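Local coordinates for protein DyP (Bjerkandera adusta, PDB 3MM2) that binds heme b and probably works as a dye-decolorizing peroxidase, oxidising its substrates with hydrogen peroxide, at residues Q12-V17 and F66-F71. Residues are numbered along the deposited sequence; the frame is centred on the assembly and turned at random.
Sequences QGDILV and FVNLGF
Gln12 and Asn68 each send a side-chain amide across to the other segment's backbone, tying the short helical turn 13-16 to strand 66-71, an outermost strand of the antiparallel sheet 66-71, 119-125, 23-31 and 146-155 in the N-terminal ferredoxin-like domain of this DyP-type peroxidase. The Gln12 amide makes two hydrogen bonds to one residue. Leu69 N donates to Gln12 OE1 at 2.8 Å, in the carbonyl plane and on a lone pair of OE1, while Gln12 NE2 donates to Leu69 O at 2.9 Å with a nearly straight N-H...O angle of 163°. The side chain thus bonds to the strand edge much as a neighbouring strand would, opposite strand 119-125, and the two bonds hold its amide against rotation. With CG placed beside the backbone N (chi1 -67°) and the chain extended beyond it, the amide spans the gap to Leu69. NE2 also bonds Pro431 O, bringing the approach to helix 433-440 into the joint. A leucine in place of Gln12 would probably leave the N and O of the buried Leu69 without these mates, and Pro431 O without its NE2 partner.

The reciprocal bond runs from Asp14 N to Asn68 OD1, 2.8 Å apart. Gly13 N, at 3.5 Å from Asn68 OD1, has too poor an angle to share it. Asn68 ND2 bonds Thr50 O and approaches Val67 O from above that carbonyl's plane, 41° out of it; acceptor and donor ends together fix the amide's flip. Asp14 turns its carboxylate elsewhere, to Tyr359, Ser330 and Met19 N.

Carbon atoms complete the contact: Gln12 CB lies against the Asn68 amide, 3.6 Å from OD1, and Asp14 CB is carried to 3.1 Å from Asn68 OD1 by the bond its own backbone N makes.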
# COMPACT_ATOMS: atom_id res chain seq x y z
N GLN A 12 2.30 -17.23 1.70
CA GLN A 12 1.18 -16.66 0.96
C GLN A 12 1.68 -15.65 -0.07
O GLN A 12 2.41 -14.72 0.26
CB GLN A 12 0.13 -16.06 1.91
CG GLN A 12 -0.57 -17.13 2.76
CD GLN A 12 -1.87 -16.64 3.33
OE1 GLN A 12 -2.79 -16.32 2.59
NE2 GLN A 12 -1.97 -16.57 4.66
N GLY A 13 1.29 -15.85 -1.33
CA GLY A 13 1.94 -15.18 -2.44
C GLY A 13 1.83 -13.67 -2.51
O GLY A 13 2.74 -13.01 -3.00
N ASP A 14 0.73 -13.11 -2.00
CA ASP A 14 0.55 -11.67 -2.08
C ASP A 14 1.60 -10.92 -1.26
O ASP A 14 1.92 -9.78 -1.57
CB ASP A 14 -0.86 -11.23 -1.65
CG ASP A 14 -1.20 -9.83 -2.15
OD1 ASP A 14 -0.98 -9.57 -3.36
OD2 ASP A 14 -1.65 -8.98 -1.34
N ILE A 15 2.13 -11.59 -0.23
CA ILE A 15 3.12 -10.98 0.66
C ILE A 15 4.43 -10.71 -0.07
O ILE A 15 4.97 -9.61 0.01
CB ILE A 15 3.42 -11.89 1.88
CG1 ILE A 15 2.15 -12.11 2.72
CG2 ILE A 15 4.56 -11.29 2.73
CD1 ILE A 15 2.26 -13.28 3.69
N LEU A 16 4.94 -11.73 -0.76
CA LEU A 16 6.29 -11.67 -1.30
C LEU A 16 6.32 -11.25 -2.76
O LEU A 16 7.23 -10.54 -3.18
CB LEU A 16 6.95 -13.05 -1.15
CG LEU A 16 8.41 -13.24 -1.54
CD1 LEU A 16 9.33 -12.45 -0.62
CD2 LEU A 16 8.74 -14.71 -1.47
N VAL A 17 5.34 -11.72 -3.53
CA VAL A 17 5.34 -11.52 -4.97
C VAL A 17 4.30 -10.49 -5.40
O VAL A 17 4.57 -9.63 -6.26
CB VAL A 17 5.09 -12.86 -5.71
CG1 VAL A 17 5.07 -12.66 -7.22
CG2 VAL A 17 6.14 -13.90 -5.34
N PHE A 66 -6.45 -16.20 -7.49
CA PHE A 66 -5.58 -16.45 -6.35
C PHE A 66 -6.33 -16.08 -5.07
O PHE A 66 -7.11 -15.13 -5.07
CB PHE A 66 -4.32 -15.58 -6.44
CG PHE A 66 -3.59 -15.67 -7.76
CD1 PHE A 66 -3.38 -16.89 -8.39
CD2 PHE A 66 -3.07 -14.52 -8.34
CE1 PHE A 66 -2.68 -16.96 -9.59
CE2 PHE A 66 -2.37 -14.59 -9.56
CZ PHE A 66 -2.18 -15.81 -10.18
N VAL A 67 -6.08 -16.81 -3.99
CA VAL A 67 -6.69 -16.47 -2.71
C VAL A 67 -5.64 -16.46 -1.61
O VAL A 67 -4.83 -17.39 -1.50
CB VAL A 67 -7.85 -17.43 -2.33
CG1 VAL A 67 -8.52 -16.99 -1.03
CG2 VAL A 67 -8.88 -17.50 -3.44
N ASN A 68 -5.65 -15.40 -0.81
CA ASN A 68 -4.86 -15.34 0.42
C ASN A 68 -5.81 -15.04 1.58
O ASN A 68 -6.96 -14.63 1.37
CB ASN A 68 -3.75 -14.28 0.32
CG ASN A 68 -2.48 -14.75 -0.42
OD1 ASN A 68 -1.50 -14.00 -0.48
ND2 ASN A 68 -2.48 -15.98 -0.97
N LEU A 69 -5.34 -15.25 2.81
CA LEU A 69 -6.20 -15.17 3.99
C LEU A 69 -5.45 -14.64 5.19
O LEU A 69 -4.41 -15.18 5.56
CB LEU A 69 -6.79 -16.56 4.29
CG LEU A 69 -7.56 -16.78 5.60
CD1 LEU A 69 -8.83 -15.94 5.70
CD2 LEU A 69 -7.89 -18.25 5.73
N GLY A 70 -6.00 -13.59 5.80
CA GLY A 70 -5.42 -13.00 7.01
C GLY A 70 -6.43 -12.94 8.13
O GLY A 70 -7.65 -12.94 7.88
N PHE A 71 -5.93 -12.89 9.36
CA PHE A 71 -6.77 -12.81 10.56
C PHE A 71 -6.45 -11.58 11.39
O PHE A 71 -5.29 -11.17 11.49
CB PHE A 71 -6.59 -14.05 11.45
CG PHE A 71 -7.05 -15.31 10.80
CD1 PHE A 71 -8.39 -15.66 10.83
CD2 PHE A 71 -6.16 -16.13 10.10
CE1 PHE A 71 -8.84 -16.81 10.20
CE2 PHE A 71 -6.60 -17.28 9.46
CZ PHE A 71 -7.95 -17.62 9.52